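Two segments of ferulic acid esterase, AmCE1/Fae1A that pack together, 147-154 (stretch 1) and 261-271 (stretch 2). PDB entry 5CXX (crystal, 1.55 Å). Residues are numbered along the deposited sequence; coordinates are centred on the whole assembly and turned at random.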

ATOM      1  N   ARG A 147       3.720 -15.618  -0.538  1.00 22.23           N
ATOM      2  CA  ARG A 147       4.106 -14.274  -0.979  1.00 21.30           C
ATOM      3  C   ARG A 147       3.650 -13.979  -2.437  1.00 22.03           C
ATOM      4  O   ARG A 147       3.374 -12.816  -2.768  1.00 21.73           O
ATOM      5  CB  ARG A 147       5.619 -14.111  -0.829  1.00 20.00           C
ATOM      6  CG  ARG A 147       6.459 -15.010  -1.779  1.00 21.07           C
ATOM      7  CD  ARG A 147       7.932 -15.035  -1.336  1.00 23.43           C
ATOM      8  NE  ARG A 147       8.439 -13.645  -1.315  1.00 22.56           N
ATOM      9  CZ  ARG A 147       9.005 -13.066  -2.362  1.00 21.49           C
ATOM     10  NH1 ARG A 147       9.165 -13.715  -3.511  1.00 23.16           N
ATOM     11  NH2 ARG A 147       9.405 -11.784  -2.243  1.00 21.68           N
ATOM     12  N   GLU A 148       3.547 -14.978  -3.278  1.00 21.37           N
ATOM     13  CA  GLU A 148       3.117 -14.752  -4.624  1.00 21.86           C
ATOM     14  C   GLU A 148       1.673 -14.296  -4.735  1.00 21.31           C
ATOM     15  O   GLU A 148       1.250 -13.872  -5.746  1.00 23.10           O
ATOM     16  CB  GLU A 148       3.350 -16.022  -5.445  1.00 24.25           C
ATOM     17  CG  GLU A 148       2.454 -17.182  -5.099  1.00 30.25           C
ATOM     18  CD  GLU A 148       2.845 -18.058  -3.886  1.00 41.39           C
ATOM     19  OE1 GLU A 148       3.646 -17.693  -3.038  1.00 31.16           O
ATOM     20  OE2 GLU A 148       2.284 -19.161  -3.810  1.00 40.48           O
ATOM     21  N   ASN A 149       0.944 -14.435  -3.650  1.00 20.95           N
ATOM     22  CA  ASN A 149      -0.503 -14.106  -3.561  1.00 21.79           C
ATOM     23  C   ASN A 149      -0.764 -12.973  -2.635  1.00 20.16           C
ATOM     24  O   ASN A 149      -1.905 -12.758  -2.258  1.00 20.36           O
ATOM     25  CB  ASN A 149      -1.300 -15.338  -3.123  1.00 20.43           C
ATOM     26  CG  ASN A 149      -1.145 -16.434  -4.146  1.00 25.67           C
ATOM     27  OD1 ASN A 149      -1.381 -16.186  -5.339  1.00 28.76           O
ATOM     28  ND2 ASN A 149      -0.639 -17.595  -3.737  1.00 26.59           N
ATOM     29  N   THR A 150       0.263 -12.217  -2.267  1.00 18.52           N
ATOM     30  CA  THR A 150       0.116 -11.197  -1.222  1.00 17.72           C
ATOM     31  C   THR A 150       0.765  -9.889  -1.693  1.00 18.74           C
ATOM     32  O   THR A 150       1.986  -9.844  -1.946  1.00 20.11           O
ATOM     33  CB  THR A 150       0.796 -11.652   0.064  1.00 18.66           C
ATOM     34  OG1 THR A 150       0.249 -12.923   0.481  1.00 19.91           O
ATOM     35  CG2 THR A 150       0.495 -10.646   1.207  1.00 19.92           C
ATOM     36  N   ALA A 151      -0.027  -8.816  -1.820  1.00 17.87           N
ATOM     37  CA  ALA A 151       0.493  -7.483  -2.181  1.00 16.74           C
ATOM     38  C   ALA A 151       0.229  -6.484  -1.093  1.00 16.92           C
ATOM     39  O   ALA A 151      -0.744  -6.610  -0.333  1.00 17.77           O
ATOM     40  CB  ALA A 151      -0.166  -6.981  -3.470  1.00 18.67           C
ATOM     41  N   LEU A 152       1.137  -5.504  -0.991  1.00 15.90           N
ATOM     42  CA  LEU A 152       1.030  -4.478   0.052  1.00 15.41           C
ATOM     43  C   LEU A 152       1.366  -3.153  -0.586  1.00 18.33           C
ATOM     44  O   LEU A 152       2.491  -2.998  -1.139  1.00 17.59           O
ATOM     45  CB  LEU A 152       1.992  -4.800   1.225  1.00 16.09           C
ATOM     46  CG  LEU A 152       1.974  -3.749   2.364  1.00 15.76           C
ATOM     47  CD1 LEU A 152       0.581  -3.761   3.047  1.00 15.38           C
ATOM     48  CD2 LEU A 152       3.059  -4.153   3.377  1.00 18.06           C
ATOM     49  N   CYS A 153       0.415  -2.207  -0.591  1.00 15.91           N
ATOM     50  CA  CYS A 153       0.711  -0.916  -1.170  1.00 15.28           C
ATOM     51  C   CYS A 153       0.050   0.186  -0.326  1.00 16.65           C
ATOM     52  O   CYS A 153      -0.685  -0.111   0.596  1.00 17.11           O
ATOM     53  CB  CYS A 153       0.257  -0.818  -2.657  1.00 15.75           C
ATOM     54  SG  CYS A 153      -1.552  -1.087  -2.914  1.00 17.80           S
ATOM     55  N   GLY A 154       0.420   1.432  -0.613  1.00 15.75           N
ATOM     56  CA  GLY A 154      -0.060   2.494   0.271  1.00 15.72           C
ATOM     57  C   GLY A 154       0.249   3.866  -0.297  1.00 15.19           C
ATOM     58  O   GLY A 154       0.997   3.997  -1.257  1.00 16.06           O
ATOM     59  N   GLY A 261      -0.046   5.451  -9.542  1.00 18.93           N
ATOM     60  CA  GLY A 261       0.690   4.388  -8.877  1.00 21.24           C
ATOM     61  C   GLY A 261      -0.116   3.081  -8.858  1.00 18.13           C
ATOM     62  O   GLY A 261       0.372   2.029  -9.208  1.00 19.24           O
ATOM     63  N   PHE A 262      -1.372   3.176  -8.413  1.00 17.28           N
ATOM     64  CA  PHE A 262      -2.183   1.961  -8.285  1.00 16.73           C
ATOM     65  C   PHE A 262      -2.464   1.300  -9.628  1.00 17.75           C
ATOM     66  O   PHE A 262      -2.464   0.056  -9.780  1.00 19.54           O
ATOM     67  CB  PHE A 262      -3.499   2.332  -7.596  1.00 17.72           C
ATOM     68  CG  PHE A 262      -4.236   1.159  -6.994  1.00 16.85           C
ATOM     69  CD1 PHE A 262      -3.599   0.284  -6.087  1.00 17.47           C
ATOM     70  CD2 PHE A 262      -5.608   1.002  -7.252  1.00 16.80           C
ATOM     71  CE1 PHE A 262      -4.306  -0.787  -5.498  1.00 16.31           C
ATOM     72  CE2 PHE A 262      -6.314  -0.050  -6.658  1.00 16.48           C
ATOM     73  CZ  PHE A 262      -5.674  -0.924  -5.783  1.00 16.49           C
ATOM     74  N   TYR A 263      -2.712   2.129 -10.651  1.00 17.89           N
ATOM     75  CA  TYR A 263      -2.920   1.621 -12.017  1.00 20.78           C
ATOM     76  C   TYR A 263      -1.715   0.821 -12.515  1.00 19.09           C
ATOM     77  O   TYR A 263      -1.880  -0.303 -13.039  1.00 19.87           O
ATOM     78  CB  TYR A 263      -3.176   2.828 -12.940  1.00 19.68           C
ATOM     79  CG  TYR A 263      -3.231   2.528 -14.429  1.00 21.02           C
ATOM     80  CD1 TYR A 263      -4.274   1.780 -14.979  1.00 21.56           C
ATOM     81  CD2 TYR A 263      -2.233   3.032 -15.296  1.00 22.21           C
ATOM     82  CE1 TYR A 263      -4.368   1.542 -16.337  1.00 23.46           C
ATOM     83  CE2 TYR A 263      -2.325   2.796 -16.684  1.00 23.97           C
ATOM     84  CZ  TYR A 263      -3.392   2.047 -17.182  1.00 26.63           C
ATOM     85  OH  TYR A 263      -3.478   1.836 -18.544  1.00 29.35           O
ATOM     86  N   ASN A 264      -0.496   1.378 -12.388  1.00 18.81           N
ATOM     87  CA  ASN A 264       0.652   0.569 -12.803  1.00 18.65           C
ATOM     88  C   ASN A 264       0.881  -0.642 -11.901  1.00 18.27           C
ATOM     89  O   ASN A 264       1.217  -1.743 -12.389  1.00 21.43           O
ATOM     90  CB  ASN A 264       1.887   1.484 -12.823  1.00 20.95           C
ATOM     91  CG  ASN A 264       1.917   2.381 -14.035  1.00 21.89           C
ATOM     92  OD1 ASN A 264       2.297   1.928 -15.125  1.00 22.31           O
ATOM     93  ND2 ASN A 264       1.533   3.642 -13.860  1.00 21.72           N
ATOM     94  N   PHE A 265       0.684  -0.474 -10.597  1.00 18.85           N
ATOM     95  CA  PHE A 265       0.926  -1.573  -9.694  1.00 18.71           C
ATOM     96  C   PHE A 265       0.037  -2.785  -9.953  1.00 18.49           C
ATOM     97  O   PHE A 265       0.484  -3.932  -9.972  1.00 20.58           O
ATOM     98  CB  PHE A 265       0.760  -1.051  -8.264  1.00 19.04           C
ATOM     99  CG  PHE A 265       1.081  -2.064  -7.164  1.00 17.15           C
ATOM    100  CD1 PHE A 265       2.389  -2.579  -7.024  1.00 18.25           C
ATOM    101  CD2 PHE A 265       0.085  -2.461  -6.290  1.00 17.77           C
ATOM    102  CE1 PHE A 265       2.676  -3.475  -5.956  1.00 18.04           C
ATOM    103  CE2 PHE A 265       0.345  -3.381  -5.267  1.00 18.17           C
ATOM    104  CZ  PHE A 265       1.631  -3.869  -5.090  1.00 19.34           C
ATOM    105  N   ILE A 266      -1.267  -2.531 -10.130  1.00 19.36           N
ATOM    106  CA  ILE A 266      -2.224  -3.649 -10.243  1.00 18.23           C
ATOM    107  C   ILE A 266      -2.062  -4.389 -11.574  1.00 22.24           C
ATOM    108  O   ILE A 266      -2.450  -5.541 -11.722  1.00 24.17           O
ATOM    109  CB  ILE A 266      -3.669  -3.104 -10.038  1.00 19.61           C
ATOM    110  CG1 ILE A 266      -3.825  -2.653  -8.579  1.00 19.78           C
ATOM    111  CG2 ILE A 266      -4.748  -4.188 -10.391  1.00 21.84           C
ATOM    112  CD1 ILE A 266      -3.773  -3.770  -7.508  1.00 19.04           C
ATOM    113  N   GLN A 267      -1.445  -3.714 -12.553  1.00 20.26           N
ATOM    114  CA  GLN A 267      -1.091  -4.418 -13.772  1.00 22.60           C
ATOM    115  C   GLN A 267       0.010  -5.460 -13.566  1.00 24.12           C
ATOM    116  O   GLN A 267       0.215  -6.318 -14.444  1.00 25.25           O
ATOM    117  CB  GLN A 267      -0.612  -3.425 -14.829  1.00 21.93           C
ATOM    118  CG  GLN A 267      -1.753  -2.680 -15.476  1.00 23.98           C
ATOM    119  CD  GLN A 267      -1.244  -1.685 -16.472  1.00 26.06           C
ATOM    120  OE1 GLN A 267      -0.818  -2.050 -17.585  1.00 27.60           O
ATOM    121  NE2 GLN A 267      -1.213  -0.425 -16.083  1.00 24.12           N
ATOM    122  N   THR A 268       0.731  -5.368 -12.455  1.00 23.59           N
ATOM    123  CA  THR A 268       1.852  -6.306 -12.239  1.00 23.44           C
ATOM    124  C   THR A 268       1.537  -7.405 -11.224  1.00 24.33           C
ATOM    125  O   THR A 268       2.259  -8.397 -11.134  1.00 27.87           O
ATOM    126  CB  THR A 268       3.106  -5.595 -11.741  1.00 23.34           C
ATOM    127  OG1 THR A 268       2.962  -5.225 -10.364  1.00 24.31           O
ATOM    128  CG2 THR A 268       3.478  -4.394 -12.617  1.00 27.10           C
ATOM    129  N   THR A 269       0.503  -7.209 -10.422  1.00 23.13           N
ATOM    130  CA  THR A 269       0.353  -8.111  -9.280  1.00 23.08           C
ATOM    131  C   THR A 269      -0.134  -9.492  -9.693  1.00 26.11           C
ATOM    132  O   THR A 269      -0.931  -9.655 -10.644  1.00 24.91           O
ATOM    133  CB  THR A 269      -0.614  -7.517  -8.221  1.00 24.08           C
ATOM    134  OG1 THR A 269      -1.769  -6.967  -8.860  1.00 23.29           O
ATOM    135  CG2 THR A 269       0.072  -6.369  -7.456  1.00 22.96           C
ATOM    136  N   PHE A 270       0.318 -10.506  -8.942  1.00 23.72           N
ATOM    137  CA  PHE A 270      -0.220 -11.859  -9.021  1.00 21.78           C
ATOM    138  C   PHE A 270      -0.093 -12.494 -10.405  1.00 24.94           C
ATOM    139  O   PHE A 270      -0.951 -13.252 -10.824  1.00 27.16           O
ATOM    140  CB  PHE A 270      -1.685 -11.865  -8.589  1.00 22.37           C
ATOM    141  CG  PHE A 270      -1.931 -11.047  -7.339  1.00 23.25           C
ATOM    142  CD1 PHE A 270      -1.143 -11.198  -6.223  1.00 21.99           C
ATOM    143  CD2 PHE A 270      -2.987 -10.148  -7.302  1.00 21.21           C
ATOM    144  CE1 PHE A 270      -1.380 -10.405  -5.069  1.00 22.14           C
ATOM    145  CE2 PHE A 270      -3.277  -9.377  -6.137  1.00 22.71           C
ATOM    146  CZ  PHE A 270      -2.448  -9.511  -5.019  1.00 23.53           C
ATOM    147  N   GLY A 271       1.014 -12.220 -11.071  1.00 28.52           N
ATOM    148  CA  GLY A 271       1.284 -12.879 -12.325  1.00 31.44           C
ATOM    149  C   GLY A 271       0.467 -12.375 -13.509  1.00 33.99           C
ATOM    150  O   GLY A 271       0.400 -13.050 -14.538  1.00 35.21           O
TER

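This is a small, largely apolar contact in which three phenylalanines of stretch 2 pack against one side of a β-strand and the backbone leading into it, with no hydrogen bond passing between the two segments. Strand 150-154 and the helix that includes 261-266 run nearly antiparallel, at 168°, and their axes come no closer than 10.2 Å. Side chains must fill that gap, and the bulk comes from stretch 2.

The alternation of the strand decides which of its side chains face stretch 2. A151 and C153 direct their CA-to-CB bonds toward it, while T150 and L152 direct theirs away. Both inward residues are small, which leaves room for the aromatic rings. Phenylalanine suits the other side because its ring is broad and has no polar group to satisfy when buried. F265 points toward the strand in a t rotamer and spans both small residues: its CZ lies 3.9 Å from A151 CB, and its CE2 lies 3.7 Å from C153 CB. The CA-to-CB bond of F262 points sideways to stretch 1, but its ring comes nearer, so that F262 CE1 sits 3.8 Å from C153 SG. The sulfur, polarizable and only weakly polar, suits this aromatic setting; it meets the F262 ring at its edge and the F265 ring obliquely.

Farther along stretch 2, F270 has the largest area covered by the other stretch. Its backbone adopts a positive phi of 60°, and the long reach of its side chain brings F270 CZ to 3.7 Å from A151 CB. The same ring turns its edge to the backbone, with F270 CD1 3.6 Å from E148 O and F270 CE1 3.7 Å from T150 N; the slightly positive C-H edge suits the carbonyl oxygen. T269 adds a methyl group, its CG2 4.0 Å from A151 CB. The contact buries 318 Å², summed over both stretches, held by close packing of aromatic rings on small side chains and on backbone.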